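Local structure of protein-glutamine gamma-glutamyltransferase (6G49) at residues Asp285-Val290 and Pro310-Gln315; Gln70-Ala75 and Gly266-Glu271. The protein catalyses the cross-linking of protein glutamine and lysine side chains in vitro, through its periplasmic domain, and is critical for the viability of Pseudomonas aeruginosa. All coordinates share one frame; numbering follows the deposited sequence.

Interaction 1 of 2, residues Asp285-Val290 and Pro310-Gln315; sequences DAHAWV and PERIEQ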
loop_
_atom_site.group_PDB
_atom_site.type_symbol
_atom_site.label_atom_id
_atom_site.label_comp_id
_atom_site.label_asym_id
_atom_site.label_seq_id
_atom_site.Cartn_x
_atom_site.Cartn_y
_atom_site.Cartn_z
ATOM N N ASP A 285 -5.811 3.220 -11.453
ATOM C CA ASP A 285 -5.557 3.831 -10.152
ATOM C C ASP A 285 -4.893 2.836 -9.183
ATOM O O ASP A 285 -4.656 3.211 -8.001
ATOM C CB ASP A 285 -6.839 4.350 -9.547
ATOM C CG ASP A 285 -7.445 5.524 -10.310
ATOM O OD1 ASP A 285 -6.659 6.359 -10.766
ATOM O OD2 ASP A 285 -8.672 5.506 -10.545
ATOM N N ALA A 286 -4.587 1.619 -9.611
ATOM C CA ALA A 286 -3.934 0.602 -8.739
ATOM C C ALA A 286 -2.609 1.180 -8.249
ATOM O O ALA A 286 -1.866 1.869 -8.981
ATOM C CB ALA A 286 -3.739 -0.696 -9.434
ATOM N N HIS A 287 -2.330 0.951 -6.965
ATOM C CA HIS A 287 -1.197 1.600 -6.318
ATOM C C HIS A 287 -0.670 0.700 -5.201
ATOM O O HIS A 287 -1.371 -0.123 -4.682
ATOM C CB HIS A 287 -1.640 2.962 -5.801
ATOM C CG HIS A 287 -0.545 3.906 -5.482
ATOM N ND1 HIS A 287 0.387 4.219 -6.437
ATOM C CD2 HIS A 287 -0.245 4.585 -4.358
ATOM C CE1 HIS A 287 1.240 5.101 -5.894
ATOM N NE2 HIS A 287 0.894 5.333 -4.603
ATOM N N ALA A 288 0.587 0.937 -4.872
ATOM C CA ALA A 288 1.295 0.246 -3.803
ATOM C C ALA A 288 2.104 1.251 -3.016
ATOM O O ALA A 288 2.723 2.166 -3.595
ATOM C CB ALA A 288 2.183 -0.832 -4.353
ATOM N N TRP A 289 2.068 1.131 -1.683
ATOM C CA TRP A 289 2.760 1.987 -0.798
ATOM C C TRP A 289 3.318 1.151 0.378
ATOM O O TRP A 289 3.377 -0.089 0.278
ATOM C CB TRP A 289 1.924 3.193 -0.378
ATOM C CG TRP A 289 0.635 2.879 0.325
ATOM C CD1 TRP A 289 0.372 2.978 1.661
ATOM C CD2 TRP A 289 -0.630 2.563 -0.300
ATOM N NE1 TRP A 289 -0.934 2.654 1.928
ATOM C CE2 TRP A 289 -1.577 2.414 0.748
ATOM C CE3 TRP A 289 -1.054 2.312 -1.613
ATOM C CZ2 TRP A 289 -2.922 2.098 0.512
ATOM C CZ3 TRP A 289 -2.383 2.027 -1.831
ATOM C CH2 TRP A 289 -3.290 1.890 -0.780
ATOM N N VAL A 290 3.725 1.838 1.434
ATOM C CA VAL A 290 4.459 1.186 2.554
ATOM C C VAL A 290 3.778 1.565 3.868
ATOM O O VAL A 290 3.262 2.656 4.055
ATOM C CB VAL A 290 5.942 1.590 2.541
ATOM C CG1 VAL A 290 6.708 1.023 3.752
ATOM C CG2 VAL A 290 6.589 1.153 1.247
ATOM N N PRO A 310 4.634 13.543 -7.323
ATOM C CA PRO A 310 3.599 14.115 -6.487
ATOM C C PRO A 310 2.305 14.437 -7.244
ATOM O O PRO A 310 1.239 14.306 -6.663
ATOM C CB PRO A 310 4.264 15.399 -5.893
ATOM C CG PRO A 310 5.402 15.694 -6.880
ATOM C CD PRO A 310 5.878 14.334 -7.313
ATOM N N GLU A 311 2.426 14.826 -8.512
ATOM C CA GLU A 311 1.288 15.107 -9.372
ATOM C C GLU A 311 0.349 13.887 -9.498
ATOM O O GLU A 311 -0.831 14.062 -9.613
ATOM C CB GLU A 311 1.780 15.664 -10.726
ATOM C CG GLU A 311 2.585 14.692 -11.611
ATOM C CD GLU A 311 4.075 14.419 -11.317
ATOM O OE1 GLU A 311 4.624 14.934 -10.286
ATOM O OE2 GLU A 311 4.691 13.690 -12.137
ATOM N N ARG A 312 0.904 12.686 -9.533
ATOM C CA ARG A 312 0.143 11.421 -9.566
ATOM C C ARG A 312 -0.833 11.385 -8.387
ATOM O O ARG A 312 -1.988 11.023 -8.484
ATOM C CB ARG A 312 1.092 10.226 -9.437
ATOM C CG ARG A 312 0.458 8.967 -8.829
ATOM C CD ARG A 312 -0.445 8.308 -9.817
ATOM N NE ARG A 312 -1.069 7.116 -9.198
ATOM C CZ ARG A 312 -2.280 7.071 -8.628
ATOM N NH1 ARG A 312 -2.919 5.900 -8.486
ATOM N NH2 ARG A 312 -2.850 8.202 -8.218
ATOM N N ILE A 313 -0.324 11.763 -7.201
ATOM C CA ILE A 313 -1.125 11.723 -6.021
ATOM C C ILE A 313 -2.124 12.880 -5.993
ATOM O O ILE A 313 -3.292 12.708 -5.608
ATOM C CB ILE A 313 -0.216 11.632 -4.764
ATOM C CG1 ILE A 313 0.636 10.360 -4.756
ATOM C CG2 ILE A 313 -1.025 11.747 -3.491
ATOM C CD1 ILE A 313 -0.199 9.076 -4.698
ATOM N N GLU A 314 -1.668 14.070 -6.398
ATOM C CA GLU A 314 -2.473 15.250 -6.221
ATOM C C GLU A 314 -3.502 15.372 -7.355
ATOM O O GLU A 314 -4.536 15.935 -7.104
ATOM C CB GLU A 314 -1.582 16.491 -6.215
ATOM C CG GLU A 314 -0.687 16.583 -4.984
ATOM C CD GLU A 314 -1.368 16.549 -3.617
ATOM O OE1 GLU A 314 -2.597 16.830 -3.518
ATOM O OE2 GLU A 314 -0.665 16.211 -2.628
ATOM N N GLN A 315 -3.210 14.787 -8.528
ATOM C CA GLN A 315 -4.031 14.962 -9.797
ATOM C C GLN A 315 -4.700 13.650 -10.234
ATOM O O GLN A 315 -5.664 13.683 -10.979
ATOM C CB GLN A 315 -3.160 15.359 -10.997
ATOM C CG GLN A 315 -2.391 16.669 -10.821
ATOM C CD GLN A 315 -1.546 17.041 -12.025
ATOM O OE1 GLN A 315 -1.329 16.266 -12.981
ATOM N NE2 GLN A 315 -1.086 18.277 -12.002
HETATM O O HOH W 1 -1.951 3.945 -10.413
HETATM O O HOH W 2 0.459 4.667 -9.143
#
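Arg312 and His287 illustrate how a short helix can contact an active-site strand through its side chains alone: the axes of strand 286-290 and helix 310-315 stay 12.2 Å apart, and two side chains of the helix bridge the gap. The tight part of the contact is the tip of Arg312. This residue, described in one of its two deposited conformers, bends at chi2 (74°) as it reaches toward the strand, and its NH1 comes to 3.2 Å from Asp285 O, which lies at the edge of the guanidinium and in its plane. NH1 itself is hydrogen-bonded to Gln268 O. The carboxylate of Asp285 contributes charge alone: OD1 is 4.4 Å from Arg312 NH1 and well out of the guanidinium plane, while OD2 takes the backbone N-H of His282.

Beside it stands His287, which together with Cys243 and Asp303 makes up the catalytic triad inferred by similarity. Its chi1 of -163° sets CG anti to the backbone N; the ring's NE2 lies 3.9 Å from Ile313 CD1, the two side chains crossing at about a right angle. That nitrogen is hydrogen-bonded to Asp303.

Looser is the part where water replaces direct contact. One water accepts from Arg312 NH1 and donates to Ala286 O; a second accepts from Arg312 NE at 2.9 Å and is hydrogen-bonded to His287 ND1 (2.7 Å). The guanidinium is thus a second-shell group, joined through one water to the imidazole nitrogen that does not face Asp303, a link that may steady the rotation of the ring.

Interaction 2 of 2, residues Gln70-Ala75 and Gly266-Glu271; sequences QLYWRA and GYQGGE
An antiparallel beta ladder beside the presumed catalytic triad is formed here by Tyr72 and Trp73 with Gln268 and Tyr267, and shows how main-chain pairing can set side chains in place. It joins a strand of the N-terminal region to one of the transglutaminase-like core. Trp73 and Tyr267 are the hydrogen-bonded pair: Trp73 N donates to Tyr267 O (2.8 Å) and Tyr267 N to Trp73 O (2.9 Å). Two residues along, past the Tyr72-Gln268 pair, Gly269 N donates to Leu71 O at 2.8 Å, and Leu71 itself is the centre of an inverse gamma turn.

The indole adds a fourth bond. Trp73 NE1 gives its hydrogen to Gly269 O over 2.9 Å, nearly straight (167°), with the oxygen in the ring plane, while CD1 touches Tyr267 CB. On the other face of the sheet, Tyr72 and Gln268 form the neighbouring non-hydrogen-bonded pair. With Gln268 CG anti to the backbone N (chi1 -161°), that carbon sits over the centre of the Tyr72 ring in a CH-pi contact, 3.6 Å from the centroid.

Beyond the ring, Trp289 meets Tyr72 edge-to-face. Backbone pairing and the CH-pi contact therefore probably help to place the phenol whose hydroxyl is hydrogen-bonded to Asp303 OD2, consistent with a second-shell role for Tyr72.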
loop_
_atom_site.group_PDB
_atom_site.type_symbol
_atom_site.label_atom_id
_atom_site.label_comp_id
_atom_site.label_asym_id
_atom_site.label_seq_id
_atom_site.Cartn_x
_atom_site.Cartn_y
_atom_site.Cartn_z
ATOM N N GLN A 70 -5.696 11.931 0.409
ATOM C CA GLN A 70 -6.118 11.052 1.435
ATOM C C GLN A 70 -6.767 9.767 0.874
ATOM O O GLN A 70 -7.155 8.935 1.677
ATOM C CB GLN A 70 -7.166 11.753 2.306
ATOM C CG GLN A 70 -6.510 12.856 3.140
ATOM C CD GLN A 70 -7.469 13.700 3.951
ATOM O OE1 GLN A 70 -8.578 13.290 4.305
ATOM N NE2 GLN A 70 -7.015 14.904 4.259
ATOM N N LEU A 71 -6.991 9.674 -0.448
ATOM C CA LEU A 71 -7.778 8.607 -1.021
ATOM C C LEU A 71 -6.883 7.394 -1.316
ATOM O O LEU A 71 -6.629 7.009 -2.463
ATOM C CB LEU A 71 -8.468 9.103 -2.272
ATOM C CG LEU A 71 -9.463 10.236 -2.032
ATOM C CD1 LEU A 71 -10.111 10.595 -3.331
ATOM C CD2 LEU A 71 -10.504 9.845 -0.998
ATOM N N TYR A 72 -6.368 6.828 -0.241
ATOM C CA TYR A 72 -5.633 5.558 -0.267
ATOM C C TYR A 72 -6.571 4.423 0.101
ATOM O O TYR A 72 -6.870 4.184 1.270
ATOM C CB TYR A 72 -4.422 5.602 0.675
ATOM C CG TYR A 72 -3.282 6.399 0.101
ATOM C CD1 TYR A 72 -3.258 7.775 0.171
ATOM C CD2 TYR A 72 -2.178 5.772 -0.460
ATOM C CE1 TYR A 72 -2.221 8.492 -0.370
ATOM C CE2 TYR A 72 -1.106 6.486 -0.987
ATOM C CZ TYR A 72 -1.131 7.869 -0.925
ATOM O OH TYR A 72 -0.068 8.553 -1.417
ATOM N N TRP A 73 -7.018 3.716 -0.927
ATOM C CA TRP A 73 -7.938 2.600 -0.841
ATOM C C TRP A 73 -7.179 1.298 -0.582
ATOM O O TRP A 73 -6.661 0.717 -1.546
ATOM C CB TRP A 73 -8.834 2.484 -2.076
ATOM C CG TRP A 73 -9.493 3.755 -2.495
ATOM C CD1 TRP A 73 -9.082 4.589 -3.480
ATOM C CD2 TRP A 73 -10.657 4.377 -1.906
ATOM N NE1 TRP A 73 -9.902 5.694 -3.546
ATOM C CE2 TRP A 73 -10.867 5.569 -2.602
ATOM C CE3 TRP A 73 -11.506 4.010 -0.866
ATOM C CZ2 TRP A 73 -11.917 6.433 -2.274
ATOM C CZ3 TRP A 73 -12.545 4.858 -0.543
ATOM C CH2 TRP A 73 -12.733 6.018 -1.271
ATOM N N ARG A 74 -7.052 0.898 0.683
ATOM C CA ARG A 74 -6.348 -0.351 1.024
ATOM C C ARG A 74 -7.159 -1.532 0.518
ATOM O O ARG A 74 -8.381 -1.610 0.708
ATOM C CB ARG A 74 -6.079 -0.567 2.515
ATOM C CG ARG A 74 -5.322 -1.858 2.851
ATOM C CD ARG A 74 -5.033 -2.055 4.347
ATOM N NE ARG A 74 -4.347 -0.933 4.959
ATOM C CZ ARG A 74 -3.256 -1.033 5.709
ATOM N NH1 ARG A 74 -2.851 -2.244 6.091
ATOM N NH2 ARG A 74 -2.578 0.058 6.035
ATOM N N ALA A 75 -6.459 -2.485 -0.132
ATOM C CA ALA A 75 -6.999 -3.800 -0.468
ATOM C C ALA A 75 -6.392 -4.882 0.393
ATOM O O ALA A 75 -7.116 -5.667 1.035
ATOM C CB ALA A 75 -6.807 -4.111 -1.917
ATOM N N GLY A 266 -3.438 -1.565 -3.177
ATOM C CA GLY A 266 -4.830 -1.117 -3.339
ATOM C C GLY A 266 -4.926 -0.163 -4.496
ATOM O O GLY A 266 -4.388 -0.425 -5.551
ATOM N N TYR A 267 -5.618 0.953 -4.275
ATOM C CA TYR A 267 -5.814 1.953 -5.297
ATOM C C TYR A 267 -5.571 3.315 -4.648
ATOM O O TYR A 267 -5.751 3.439 -3.430
ATOM C CB TYR A 267 -7.245 1.899 -5.849
ATOM C CG TYR A 267 -7.580 0.604 -6.527
ATOM C CD1 TYR A 267 -7.966 -0.515 -5.804
ATOM C CD2 TYR A 267 -7.365 0.478 -7.892
ATOM C CE1 TYR A 267 -8.198 -1.739 -6.432
ATOM C CE2 TYR A 267 -7.580 -0.741 -8.526
ATOM C CZ TYR A 267 -7.971 -1.840 -7.787
ATOM O OH TYR A 267 -8.185 -3.019 -8.434
ATOM N N GLN A 268 -5.208 4.311 -5.458
ATOM C CA GLN A 268 -5.059 5.659 -4.925
ATOM C C GLN A 268 -5.804 6.604 -5.875
ATOM O O GLN A 268 -5.458 6.633 -7.040
ATOM C CB GLN A 268 -3.598 6.051 -4.735
ATOM C CG GLN A 268 -3.395 7.212 -3.796
ATOM C CD GLN A 268 -3.868 8.561 -4.275
ATOM O OE1 GLN A 268 -3.809 8.842 -5.448
ATOM N NE2 GLN A 268 -4.261 9.407 -3.325
ATOM N N GLY A 269 -6.686 7.403 -5.272
ATOM C CA GLY A 269 -7.326 8.489 -5.997
ATOM C C GLY A 269 -8.716 8.102 -6.441
ATOM O O GLY A 269 -9.534 7.615 -5.698
ATOM N N GLY A 270 -9.002 8.441 -7.687
ATOM C CA GLY A 270 -10.304 8.211 -8.268
ATOM C C GLY A 270 -10.702 9.362 -9.177
ATOM O O GLY A 270 -10.081 10.404 -9.185
ATOM N N GLU A 271 -11.758 9.151 -9.942
ATOM C CA GLU A 271 -12.249 10.120 -10.899
ATOM C C GLU A 271 -13.667 10.554 -10.532
ATOM O O GLU A 271 -14.547 9.742 -10.421
ATOM C CB GLU A 271 -12.242 9.462 -12.272
ATOM C CG GLU A 271 -10.870 8.980 -12.754
ATOM C CD GLU A 271 -10.333 7.719 -12.069
ATOM O OE1 GLU A 271 -10.948 6.657 -12.143
ATOM O OE2 GLU A 271 -9.253 7.787 -11.474
#

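Centred 8 Å apart, both contacts reach one branched antiparallel sheet, interaction 1 through strand 286-294 alone. Interaction 2 pairs strand 72-81 with 267-268, and its second segment ends before interaction 1 begins at Asp285, so they follow in series along the chain. Strand 261-265 lies between 72-81 and 286-294, pairing with both. Direct contacts tie them as well: Asp285 O is 2.8 Å from Gln268 N, probably a hydrogen bond, and Ile313 CD1 packs 3.3 Å from Tyr72 OH. The N-terminal region, the transglutaminase-like core and helix 310-315 thus converge around His287 and Asp303, so the presumed active site draws on parts far apart in sequence.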